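Local coordinates for putative oxidoreductase yhhX (Escherichia coli K-12, PDB 3F4L), which probably acts as an NADP+-dependent oxidoreductase of the Gfo/Idh/MocA family, possibly a scyllo-inositol dehydrogenase, though its substrate is not firmly established, at residues A[172-185]-A[321-333]. Numbering follows the deposited sequence.
Sequences FYGLGVHTMDQIIS and EVLTNLEILERGF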
loop_
_atom_site.group_PDB
_atom_site.type_symbol
_atom_site.label_atom_id
_atom_site.label_comp_id
_atom_site.label_asym_id
_atom_site.label_seq_id
_atom_site.Cartn_x
_atom_site.Cartn_y
_atom_site.Cartn_z
ATOM N N PHE A 172 -2.928 10.126 -12.994
ATOM C CA PHE A 172 -1.520 9.745 -12.955
ATOM C C PHE A 172 -0.634 10.860 -13.509
ATOM O O PHE A 172 0.337 11.267 -12.869
ATOM C CB PHE A 172 -1.297 8.440 -13.725
ATOM C CG PHE A 172 0.061 7.826 -13.493
ATOM C CD1 PHE A 172 0.658 7.890 -12.240
ATOM C CD2 PHE A 172 0.724 7.160 -14.515
ATOM C CE1 PHE A 172 1.897 7.294 -12.007
ATOM C CE2 PHE A 172 1.963 6.560 -14.291
ATOM C CZ PHE A 172 2.547 6.626 -13.040
ATOM N N TYR A 173 -0.975 11.378 -14.686
ATOM C CA TYR A 173 -0.203 12.479 -15.255
ATOM C C TYR A 173 -0.467 13.736 -14.431
ATOM O O TYR A 173 0.450 14.492 -14.113
ATOM C CB TYR A 173 -0.607 12.748 -16.710
ATOM C CG TYR A 173 0.247 12.048 -17.752
ATOM C CD1 TYR A 173 0.088 10.684 -18.031
ATOM C CD2 TYR A 173 1.225 12.751 -18.449
ATOM C CE1 TYR A 173 0.898 10.046 -18.985
ATOM C CE2 TYR A 173 2.034 12.132 -19.394
ATOM C CZ TYR A 173 1.872 10.787 -19.657
ATOM O OH TYR A 173 2.702 10.198 -20.575
ATOM N N GLY A 174 -1.731 13.936 -14.075
ATOM C CA GLY A 174 -2.130 15.116 -13.322
ATOM C C GLY A 174 -1.537 15.301 -11.936
ATOM O O GLY A 174 -0.992 16.362 -11.631
ATOM N N LEU A 175 -1.632 14.281 -11.095
ATOM C CA LEU A 175 -1.110 14.374 -9.734
ATOM C C LEU A 175 0.165 13.581 -9.508
ATOM O O LEU A 175 1.010 13.956 -8.681
ATOM C CB LEU A 175 -2.167 13.910 -8.729
ATOM C CG LEU A 175 -3.230 14.945 -8.372
ATOM C CD1 LEU A 175 -2.558 16.157 -7.743
ATOM C CD2 LEU A 175 -3.992 15.351 -9.616
ATOM N N GLY A 176 0.293 12.477 -10.226
ATOM C CA GLY A 176 1.471 11.645 -10.083
ATOM C C GLY A 176 2.745 12.396 -10.405
ATOM O O GLY A 176 3.798 12.126 -9.819
ATOM N N VAL A 177 2.659 13.345 -11.332
ATOM C CA VAL A 177 3.840 14.113 -11.714
ATOM C C VAL A 177 4.483 14.759 -10.484
ATOM O O VAL A 177 5.710 14.813 -10.376
ATOM C CB VAL A 177 3.499 15.202 -12.789
ATOM C CG1 VAL A 177 2.640 16.322 -12.188
ATOM C CG2 VAL A 177 4.791 15.778 -13.374
ATOM N N HIS A 178 3.654 15.218 -9.545
ATOM C CA HIS A 178 4.140 15.858 -8.319
ATOM C C HIS A 178 4.594 14.880 -7.237
ATOM O O HIS A 178 5.656 15.039 -6.648
ATOM C CB HIS A 178 3.053 16.734 -7.719
ATOM C CG HIS A 178 2.783 17.974 -8.502
ATOM N ND1 HIS A 178 1.511 18.357 -8.868
ATOM C CD2 HIS A 178 3.614 18.945 -8.948
ATOM C CE1 HIS A 178 1.569 19.515 -9.504
ATOM N NE2 HIS A 178 2.834 19.893 -9.565
ATOM N N THR A 179 3.768 13.886 -6.954
ATOM C CA THR A 179 4.120 12.931 -5.930
ATOM C C THR A 179 5.322 12.080 -6.325
ATOM O O THR A 179 6.171 11.797 -5.485
ATOM C CB THR A 179 2.899 12.071 -5.558
ATOM O OG1 THR A 179 2.330 11.489 -6.736
ATOM C CG2 THR A 179 1.849 12.944 -4.879
HETATM N N MSE A 180 5.426 11.698 -7.596
HETATM C CA MSE A 180 6.580 10.903 -8.021
HETATM C C MSE A 180 7.841 11.760 -8.027
HETATM O O MSE A 180 8.929 11.269 -7.748
HETATM C CB MSE A 180 6.364 10.288 -9.413
HETATM C CG MSE A 180 5.348 9.149 -9.449
HETATM SE SE MSE A 180 5.740 7.915 -10.910
HETATM C CE MSE A 180 5.466 9.135 -12.383
ATOM N N ASP A 181 7.694 13.041 -8.357
ATOM C CA ASP A 181 8.833 13.957 -8.358
ATOM C C ASP A 181 9.456 14.029 -6.959
ATOM O O ASP A 181 10.678 14.075 -6.817
ATOM C CB ASP A 181 8.403 15.361 -8.779
ATOM C CG ASP A 181 9.513 16.377 -8.609
ATOM O OD1 ASP A 181 10.453 16.390 -9.442
ATOM O OD2 ASP A 181 9.455 17.152 -7.631
ATOM N N GLN A 182 8.615 14.037 -5.927
ATOM C CA GLN A 182 9.125 14.089 -4.555
ATOM C C GLN A 182 9.975 12.849 -4.269
ATOM O O GLN A 182 11.051 12.946 -3.685
ATOM C CB GLN A 182 7.968 14.143 -3.555
ATOM C CG GLN A 182 7.145 15.415 -3.622
ATOM C CD GLN A 182 5.993 15.420 -2.632
ATOM O OE1 GLN A 182 5.308 14.417 -2.465
ATOM N NE2 GLN A 182 5.757 16.570 -1.988
ATOM N N ILE A 183 9.484 11.678 -4.677
ATOM C CA ILE A 183 10.221 10.438 -4.435
ATOM C C ILE A 183 11.532 10.458 -5.216
ATOM O O ILE A 183 12.592 10.092 -4.700
ATOM C CB ILE A 183 9.386 9.183 -4.847
ATOM C CG1 ILE A 183 8.136 9.076 -3.976
ATOM C CG2 ILE A 183 10.229 7.924 -4.711
ATOM C CD1 ILE A 183 8.423 9.165 -2.464
ATOM N N ILE A 184 11.458 10.898 -6.463
ATOM C CA ILE A 184 12.647 10.966 -7.300
ATOM C C ILE A 184 13.690 11.933 -6.717
ATOM O O ILE A 184 14.886 11.648 -6.750
ATOM C CB ILE A 184 12.251 11.366 -8.753
ATOM C CG1 ILE A 184 11.524 10.188 -9.414
ATOM C CG2 ILE A 184 13.466 11.778 -9.546
ATOM C CD1 ILE A 184 10.767 10.541 -10.668
ATOM N N SER A 185 13.246 13.062 -6.165
ATOM C CA SER A 185 14.187 14.018 -5.590
ATOM C C SER A 185 14.920 13.415 -4.384
ATOM O O SER A 185 16.011 13.854 -4.043
ATOM C CB SER A 185 13.466 15.297 -5.150
ATOM O OG SER A 185 12.791 15.092 -3.913
ATOM N N GLU A 321 16.147 13.966 -13.129
ATOM C CA GLU A 321 14.914 13.756 -12.374
ATOM C C GLU A 321 13.709 14.053 -13.263
ATOM O O GLU A 321 12.684 13.377 -13.200
ATOM C CB GLU A 321 14.892 14.663 -11.137
ATOM C CG GLU A 321 16.091 14.434 -10.224
ATOM C CD GLU A 321 16.130 15.367 -9.025
ATOM O OE1 GLU A 321 16.017 16.596 -9.202
ATOM O OE2 GLU A 321 16.289 14.870 -7.895
ATOM N N VAL A 322 13.837 15.066 -14.107
ATOM C CA VAL A 322 12.746 15.433 -14.995
ATOM C C VAL A 322 12.519 14.338 -16.029
ATOM O O VAL A 322 11.389 13.934 -16.267
ATOM C CB VAL A 322 13.040 16.773 -15.710
ATOM C CG1 VAL A 322 11.893 17.145 -16.622
ATOM C CG2 VAL A 322 13.263 17.857 -14.678
ATOM N N LEU A 323 13.599 13.846 -16.632
ATOM C CA LEU A 323 13.485 12.803 -17.647
ATOM C C LEU A 323 12.962 11.488 -17.056
ATOM O O LEU A 323 12.199 10.766 -17.703
ATOM C CB LEU A 323 14.843 12.575 -18.318
ATOM C CG LEU A 323 15.377 13.760 -19.139
ATOM C CD1 LEU A 323 16.760 13.441 -19.695
ATOM C CD2 LEU A 323 14.411 14.063 -20.263
ATOM N N THR A 324 13.376 11.175 -15.832
ATOM C CA THR A 324 12.921 9.942 -15.203
ATOM C C THR A 324 11.409 10.031 -14.948
ATOM O O THR A 324 10.679 9.062 -15.149
ATOM C CB THR A 324 13.671 9.676 -13.876
ATOM O OG1 THR A 324 15.060 9.432 -14.146
ATOM C CG2 THR A 324 13.084 8.476 -13.170
ATOM N N ASN A 325 10.941 11.203 -14.527
ATOM C CA ASN A 325 9.514 11.402 -14.256
ATOM C C ASN A 325 8.681 11.191 -15.527
ATOM O O ASN A 325 7.727 10.406 -15.538
ATOM C CB ASN A 325 9.293 12.815 -13.699
ATOM C CG ASN A 325 7.980 12.961 -12.964
ATOM O OD1 ASN A 325 7.935 13.531 -11.868
ATOM N ND2 ASN A 325 6.903 12.467 -13.558
ATOM N N LEU A 326 9.042 11.893 -16.596
ATOM C CA LEU A 326 8.331 11.772 -17.865
ATOM C C LEU A 326 8.330 10.342 -18.400
ATOM O O LEU A 326 7.318 9.864 -18.917
ATOM C CB LEU A 326 8.958 12.700 -18.908
ATOM C CG LEU A 326 8.559 14.181 -18.884
ATOM C CD1 LEU A 326 8.550 14.712 -17.452
ATOM C CD2 LEU A 326 9.550 14.967 -19.755
ATOM N N GLU A 327 9.466 9.663 -18.288
ATOM C CA GLU A 327 9.569 8.290 -18.778
ATOM C C GLU A 327 8.656 7.351 -17.987
ATOM O O GLU A 327 7.948 6.523 -18.568
ATOM C CB GLU A 327 11.016 7.805 -18.685
ATOM C CG GLU A 327 11.248 6.443 -19.286
ATOM C CD GLU A 327 12.691 5.998 -19.167
ATOM O OE1 GLU A 327 13.595 6.795 -19.494
ATOM O OE2 GLU A 327 12.924 4.843 -18.755
ATOM N N ILE A 328 8.671 7.489 -16.662
ATOM C CA ILE A 328 7.832 6.653 -15.809
ATOM C C ILE A 328 6.351 6.863 -16.141
ATOM O O ILE A 328 5.594 5.905 -16.267
ATOM C CB ILE A 328 8.094 6.944 -14.304
ATOM C CG1 ILE A 328 9.506 6.452 -13.927
ATOM C CG2 ILE A 328 7.049 6.228 -13.443
ATOM C CD1 ILE A 328 9.968 6.800 -12.499
ATOM N N LEU A 329 5.938 8.117 -16.298
ATOM C CA LEU A 329 4.550 8.402 -16.632
ATOM C C LEU A 329 4.157 7.759 -17.969
ATOM O O LEU A 329 3.118 7.096 -18.069
ATOM C CB LEU A 329 4.323 9.921 -16.688
ATOM C CG LEU A 329 4.329 10.633 -15.330
ATOM C CD1 LEU A 329 4.243 12.140 -15.516
ATOM C CD2 LEU A 329 3.145 10.124 -14.500
ATOM N N GLU A 330 4.995 7.937 -18.985
ATOM C CA GLU A 330 4.720 7.379 -20.309
ATOM C C GLU A 330 4.611 5.867 -20.302
ATOM O O GLU A 330 3.665 5.303 -20.844
ATOM C CB GLU A 330 5.815 7.772 -21.313
ATOM C CG GLU A 330 5.983 9.264 -21.547
ATOM C CD GLU A 330 6.869 9.567 -22.750
ATOM O OE1 GLU A 330 7.968 8.972 -22.853
ATOM O OE2 GLU A 330 6.466 10.405 -23.592
ATOM N N ARG A 331 5.589 5.208 -19.690
ATOM C CA ARG A 331 5.605 3.756 -19.650
ATOM C C ARG A 331 4.482 3.144 -18.814
ATOM O O ARG A 331 4.298 1.929 -18.812
ATOM C CB ARG A 331 6.973 3.261 -19.171
ATOM C CG ARG A 331 8.114 3.676 -20.112
ATOM C CD ARG A 331 9.368 2.843 -19.878
ATOM N NE ARG A 331 9.108 1.433 -20.143
ATOM C CZ ARG A 331 9.980 0.454 -19.930
ATOM N NH1 ARG A 331 11.183 0.727 -19.441
ATOM N NH2 ARG A 331 9.648 -0.802 -20.210
ATOM N N GLY A 332 3.722 3.984 -18.123
ATOM C CA GLY A 332 2.622 3.470 -17.333
ATOM C C GLY A 332 1.504 3.040 -18.269
ATOM O O GLY A 332 0.653 2.228 -17.911
ATOM N N PHE A 333 1.515 3.585 -19.481
ATOM C CA PHE A 333 0.499 3.265 -20.478
ATOM C C PHE A 333 1.097 2.441 -21.623
ATOM O O PHE A 333 0.510 2.314 -22.696
ATOM C CB PHE A 333 -0.130 4.568 -20.992
ATOM C CG PHE A 333 -0.835 5.349 -19.919
ATOM C CD1 PHE A 333 -2.093 4.963 -19.469
ATOM C CD2 PHE A 333 -0.206 6.421 -19.298
ATOM C CE1 PHE A 333 -2.708 5.629 -18.415
ATOM C CE2 PHE A 333 -0.817 7.091 -18.241
ATOM C CZ PHE A 333 -2.070 6.693 -17.800
HETATM O O HOH W 1 10.729 14.954 -11.441
#
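Asp181 and Glu321 share a water that lies 2.5 Å from Asp181 OD1 and 3.1 Å from the backbone Glu321 O. Arg126 forms salt bridges to both carboxylates, through Asp181 OD2 and Glu321 OE1, which probably offsets their like charges; Glu321 OE1 also accepts a hydrogen bond from Lys318 N. Beside this polar end, Ile184 wedges between Glu321, Thr324, Asn325 and Ile328 as a knob into a hole, its CG2 3.6 Å from Glu321 CB. Asn325 returns the fit among Val177, Met180, Asp181 and Ile184. Leu329 is the third knob. Its CD2 stands 3.6 Å from the centroid of the Phe172 ring, almost on the ring normal, while its CB lies over one face of Tyr173, offset toward the rim. Met180, a selenomethionine, sets SE 3.3 Å from Ile328 CG2, and the bend at chi3 (-64°) swings CE tightly to 3.3 Å from Leu329 CD2. The Tyr173 and Phe333 rings meet rim to rim. With an alanine in place of Phe172, Leu329 CD2 would probably lose its CH-pi face. The helix segments cross nearer antiparallel than parallel, at 134°, with axes 9.9 Å apart at closest approach, within the C-terminal alpha/beta domain. Phe172 rests on strands 192-198 and 209-216 of its mixed sheet, and Met180 on 209-216, whereas Leu323 and Leu326 reach helix 102-115 of the Rossmann domain.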